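Local structure of Aureochrome1-like protein (Ochromonas danica, 6I20) at residues A[37-43]-A[53-57]. The protein probably acts as a blue-light sensor, binding flavin mononucleotide in a light-oxygen-voltage (LOV) domain of an aureochrome-like transcription factor. Residues are numbered along the deposited sequence.
Sequences FLTLTGY and CRFLQ. With FMN (flavin mononucleotide), chain E; EDO (1,2-ethanediol), chain G.
Segment 37-43 ends helix 35-41 and adds a turn. G42 leaves the helix with phi/psi 82/0, and Y43 becomes extended (-90/147). Residues 53-56 form a short 3-10 turn (L56 N donates to C53 O, 3.1 Å), and Q57 leaves it extended. The backbones are nearest at T41 and L56 (CA-CA 7.9 Å). F37 (chi1 t) points toward the turn. Its CZ lies 3.7 Å from C53 SG, an oblique sulfur-aromatic contact, and its CE1 3.8 Å from L56 CD1. CRFLQ belongs to the LOV signature NCRFLQ, in a PAS fold. C53 chi1 is -139°, between wells; a second conformer is deposited. Its SG is 3.4 Å from FMN N5 and 3.6 Å from FMN C4A, the carbon to which a LOV cysteine adds on illumination. R54 NH2 donates to FMN O1P (2.7 Å), and Q57 NE2 to FMN O2 and O4' (both 3.0 Å). L56 (m, t) brings CD2 to 3.6 Å from T41 CG2. T41 (chi1 p) donates from N (3.0 Å) and OG1 (2.9 Å) to F37 O. F55 (chi1 p) sets its edge on the Y43 face (chi1 m): T-shaped, centroids 4.9 Å apart, planes at 67°. Y43 OH donates to a water at 2.6 Å, which donates to F55 O at 2.8 Å.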
ATOM      1  N   PHE A  37      -1.867   7.837   5.922  1.00 15.20           N
ATOM      2  CA  PHE A  37      -0.725   6.910   5.840  1.00 15.37           C
ATOM      3  C   PHE A  37       0.406   7.359   6.756  1.00 15.44           C
ATOM      4  O   PHE A  37       1.020   6.553   7.478  1.00 16.12           O
ATOM      5  CB  PHE A  37      -0.220   6.800   4.418  1.00 15.56           C
ATOM      6  CG  PHE A  37       0.974   5.906   4.241  1.00 14.99           C
ATOM      7  CD1 PHE A  37       0.814   4.542   4.041  1.00 14.80           C
ATOM      8  CD2 PHE A  37       2.248   6.428   4.240  1.00 15.77           C
ATOM      9  CE1 PHE A  37       1.905   3.710   3.868  1.00 14.85           C
ATOM     10  CE2 PHE A  37       3.339   5.583   4.064  1.00 15.22           C
ATOM     11  CZ  PHE A  37       3.176   4.243   3.866  1.00 15.31           C
ATOM     12  N   LEU A  38       0.688   8.643   6.759  1.00 15.53           N
ATOM     13  CA  LEU A  38       1.753   9.192   7.608  1.00 16.29           C
ATOM     14  C   LEU A  38       1.426   8.971   9.068  1.00 16.89           C
ATOM     15  O   LEU A  38       2.297   8.607   9.861  1.00 17.94           O
ATOM     16  CB  LEU A  38       1.999  10.662   7.302  1.00 16.50           C
ATOM     17  CG  LEU A  38       2.296  11.018   5.857  1.00 17.39           C
ATOM     18  CD1 LEU A  38       2.409  12.522   5.709  1.00 18.27           C
ATOM     19  CD2 LEU A  38       3.511  10.293   5.301  1.00 16.41           C
ATOM     20  N   THR A  39       0.186   9.237   9.468  1.00 17.48           N
ATOM     21  CA  THR A  39      -0.207   9.066  10.852  1.00 18.79           C
ATOM     22  C   THR A  39      -0.180   7.602  11.276  1.00 18.15           C
ATOM     23  O   THR A  39       0.322   7.287  12.368  1.00 20.32           O
ATOM     24  CB  THR A  39      -1.570   9.671  11.099  1.00 21.11           C
ATOM     25  OG1 THR A  39      -1.467  11.061  10.767  1.00 23.38           O
ATOM     26  CG2 THR A  39      -1.996   9.511  12.556  1.00 22.76           C
ATOM     27  N   LEU A  40      -0.654   6.732  10.404  1.00 17.62           N
ATOM     28  CA  LEU A  40      -0.669   5.281  10.675  1.00 17.82           C
ATOM     29  C   LEU A  40       0.743   4.758  10.899  1.00 17.64           C
ATOM     30  O   LEU A  40       0.983   4.000  11.823  1.00 19.84           O
ATOM     31  CB  LEU A  40      -1.302   4.537   9.499  1.00 18.99           C
ATOM     32  CG  LEU A  40      -1.168   3.016   9.480  1.00 19.88           C
ATOM     33  CD1 LEU A  40      -1.921   2.435  10.673  1.00 22.03           C
ATOM     34  CD2 LEU A  40      -1.699   2.489   8.145  1.00 20.11           C
ATOM     35  N   THR A  41       1.653   5.118  10.003  1.00 17.08           N
ATOM     36  CA  THR A  41       2.985   4.546   9.994  1.00 16.55           C
ATOM     37  C   THR A  41       3.998   5.292  10.846  1.00 17.56           C
ATOM     38  O   THR A  41       5.066   4.703  11.171  1.00 17.62           O
ATOM     39  CB  THR A  41       3.527   4.451   8.563  1.00 15.91           C
ATOM     40  OG1 THR A  41       3.767   5.771   8.042  1.00 16.08           O
ATOM     41  CG2 THR A  41       2.635   3.643   7.671  1.00 16.18           C
ATOM     42  N   GLY A  42       3.724   6.538  11.224  1.00 17.59           N
ATOM     43  CA  GLY A  42       4.678   7.350  11.983  1.00 19.38           C
ATOM     44  C   GLY A  42       5.773   8.049  11.199  1.00 18.71           C
ATOM     45  O   GLY A  42       6.605   8.735  11.800  1.00 21.84           O
ATOM     46  N   TYR A  43       5.805   7.897   9.871  1.00 17.68           N
ATOM     47  CA  TYR A  43       6.817   8.521   9.039  1.00 16.65           C
ATOM     48  C   TYR A  43       6.378   9.894   8.588  1.00 17.29           C
ATOM     49  O   TYR A  43       5.172  10.110   8.380  1.00 18.97           O
ATOM     50  CB  TYR A  43       7.142   7.654   7.809  1.00 17.03           C
ATOM     51  CG  TYR A  43       7.893   6.386   8.150  1.00 16.45           C
ATOM     52  CD1 TYR A  43       9.275   6.377   8.202  1.00 17.87           C
ATOM     53  CD2 TYR A  43       7.234   5.203   8.465  1.00 17.47           C
ATOM     54  CE1 TYR A  43       9.964   5.226   8.538  1.00 18.59           C
ATOM     55  CE2 TYR A  43       7.922   4.055   8.790  1.00 18.29           C
ATOM     56  CZ  TYR A  43       9.294   4.076   8.845  1.00 18.10           C
ATOM     57  OH  TYR A  43       9.988   2.950   9.184  1.00 20.06           O
ATOM     58  N   CYS A  53       7.525   0.977  -0.680  1.00 15.74           N
ATOM     59  CA  CYS A  53       6.774   0.763   0.563  0.50 15.63           C
ATOM     60  C   CYS A  53       7.213  -0.478   1.421  1.00 16.18           C
ATOM     61  O   CYS A  53       6.747  -0.643   2.546  1.00 17.28           O
ATOM     62  CB  CYS A  53       5.254   0.759   0.248  0.50 15.45           C
ATOM     63  SG  CYS A  53       4.226   1.616   1.440  0.50 17.39           S
ATOM     64  N   ARG A  54       8.161  -1.275   0.911  1.00 15.68           N
ATOM     65  CA  ARG A  54       8.638  -2.406   1.664  1.00 16.52           C
ATOM     66  C   ARG A  54       9.284  -2.005   2.977  1.00 16.18           C
ATOM     67  O   ARG A  54       9.550  -2.880   3.807  1.00 17.03           O
ATOM     68  CB  ARG A  54       9.591  -3.268   0.846  1.00 17.74           C
ATOM     69  CG  ARG A  54      10.980  -2.707   0.702  1.00 18.96           C
ATOM     70  CD  ARG A  54      11.927  -3.675   0.012  1.00 20.43           C
ATOM     71  NE  ARG A  54      11.610  -3.901  -1.377  1.00 20.14           N
ATOM     72  CZ  ARG A  54      11.959  -3.095  -2.371  1.00 18.98           C
ATOM     73  NH1 ARG A  54      12.676  -2.000  -2.167  1.00 19.44           N
ATOM     74  NH2 ARG A  54      11.577  -3.389  -3.611  1.00 20.09           N
ATOM     75  N   PHE A  55       9.619  -0.734   3.179  1.00 16.08           N
ATOM     76  CA  PHE A  55      10.127  -0.293   4.481  1.00 15.64           C
ATOM     77  C   PHE A  55       9.209  -0.568   5.666  1.00 15.34           C
ATOM     78  O   PHE A  55       9.616  -0.522   6.825  1.00 15.98           O
ATOM     79  CB  PHE A  55      10.597   1.189   4.482  1.00 16.24           C
ATOM     80  CG  PHE A  55       9.483   2.196   4.279  1.00 16.16           C
ATOM     81  CD1 PHE A  55       8.667   2.572   5.331  1.00 17.55           C
ATOM     82  CD2 PHE A  55       9.260   2.771   3.034  1.00 17.24           C
ATOM     83  CE1 PHE A  55       7.655   3.486   5.132  1.00 18.80           C
ATOM     84  CE2 PHE A  55       8.223   3.669   2.838  1.00 18.00           C
ATOM     85  CZ  PHE A  55       7.404   4.005   3.877  1.00 18.16           C
ATOM     86  N   LEU A  56       7.943  -0.838   5.351  1.00 13.90           N
ATOM     87  CA  LEU A  56       6.958  -1.239   6.382  1.00 14.89           C
ATOM     88  C   LEU A  56       7.072  -2.676   6.834  1.00 14.94           C
ATOM     89  O   LEU A  56       6.442  -3.074   7.802  1.00 15.69           O
ATOM     90  CB  LEU A  56       5.541  -0.935   5.907  1.00 15.04           C
ATOM     91  CG  LEU A  56       5.206   0.519   5.681  1.00 15.44           C
ATOM     92  CD1 LEU A  56       3.768   0.641   5.176  1.00 16.37           C
ATOM     93  CD2 LEU A  56       5.378   1.362   6.939  1.00 17.24           C
ATOM     94  N   GLN A  57       7.899  -3.467   6.141  1.00 14.91           N
ATOM     95  CA  GLN A  57       7.991  -4.896   6.455  1.00 16.05           C
ATOM     96  C   GLN A  57       9.152  -5.173   7.407  1.00 17.05           C
ATOM     97  O   GLN A  57      10.104  -4.403   7.461  1.00 19.02           O
ATOM     98  CB  GLN A  57       8.170  -5.677   5.165  1.00 16.01           C
ATOM     99  CG  GLN A  57       6.993  -5.492   4.192  1.00 15.45           C
ATOM    100  CD  GLN A  57       7.301  -5.899   2.774  1.00 16.53           C
ATOM    101  OE1 GLN A  57       8.327  -6.555   2.487  1.00 17.46           O
ATOM    102  NE2 GLN A  57       6.390  -5.535   1.841  1.00 16.76           N
TER
HETATM  103  N1  FMN E 401       3.915  -3.401   1.326  1.00 14.14           N
HETATM  104  C2  FMN E 401       3.618  -3.349   2.642  1.00 15.04           C
HETATM  105  O2  FMN E 401       4.164  -4.181   3.404  1.00 15.88           O
HETATM  106  N3  FMN E 401       2.778  -2.432   3.181  1.00 14.04           N
HETATM  107  C4  FMN E 401       2.141  -1.498   2.413  1.00 13.47           C
HETATM  108  O4  FMN E 401       1.313  -0.708   2.941  1.00 14.05           O
HETATM  109  C4A FMN E 401       2.444  -1.485   1.022  1.00 12.54           C
HETATM  110  N5  FMN E 401       1.857  -0.558   0.200  1.00 12.87           N
HETATM  111  C5A FMN E 401       2.111  -0.644  -1.128  1.00 12.63           C
HETATM  112  C6  FMN E 401       1.510   0.277  -2.014  1.00 12.73           C
HETATM  113  C7  FMN E 401       1.729   0.237  -3.352  1.00 13.05           C
HETATM  114  C7M FMN E 401       1.027   1.239  -4.295  1.00 14.11           C
HETATM  115  C8  FMN E 401       2.600  -0.756  -3.918  1.00 14.41           C
HETATM  116  C8M FMN E 401       2.839  -0.821  -5.392  1.00 15.82           C
HETATM  117  C9  FMN E 401       3.201  -1.662  -3.078  1.00 13.87           C
HETATM  118  C9A FMN E 401       2.971  -1.659  -1.709  1.00 13.55           C
HETATM  119  N10 FMN E 401       3.641  -2.556  -0.839  1.00 13.93           N
HETATM  120  C10 FMN E 401       3.332  -2.513   0.490  1.00 13.77           C
HETATM  121  C1' FMN E 401       4.442  -3.658  -1.360  1.00 14.58           C
HETATM  122  C2' FMN E 401       5.932  -3.367  -1.566  1.00 14.93           C
HETATM  123  O2' FMN E 401       6.073  -2.009  -2.007  1.00 16.28           O
HETATM  124  C3' FMN E 401       6.483  -4.301  -2.633  1.00 18.57           C
HETATM  125  O3' FMN E 401       5.730  -4.216  -3.854  1.00 19.98           O
HETATM  126  C4' FMN E 401       6.571  -5.754  -2.222  1.00 21.25           C
HETATM  127  O4' FMN E 401       7.291  -5.820  -0.979  1.00 22.00           O
HETATM  128  C5' FMN E 401       7.357  -6.585  -3.291  1.00 23.93           C
HETATM  129  O5' FMN E 401       8.474  -5.799  -3.826  1.00 26.31           O
HETATM  130  P   FMN E 401       9.720  -6.627  -4.427  0.80 27.53           P
HETATM  131  O1P FMN E 401      10.735  -5.623  -4.815  0.80 27.92           O
HETATM  132  O2P FMN E 401      10.172  -7.533  -3.358  0.80 31.40           O
HETATM  133  O3P FMN E 401       9.111  -7.376  -5.605  0.80 31.28           O
HETATM  134  C1  EDO G 403      -3.625  12.923  11.397  1.00 37.17           C
HETATM  135  O1  EDO G 403      -4.332  14.109  11.787  1.00 52.55           O
HETATM  136  C2  EDO G 403      -4.608  11.772  11.224  1.00 38.70           C
HETATM  137  O2  EDO G 403      -4.570  11.231   9.897  1.00 37.50           O
HETATM  138  O   HOH W   1       8.822   0.614   9.255  1.00 19.86           O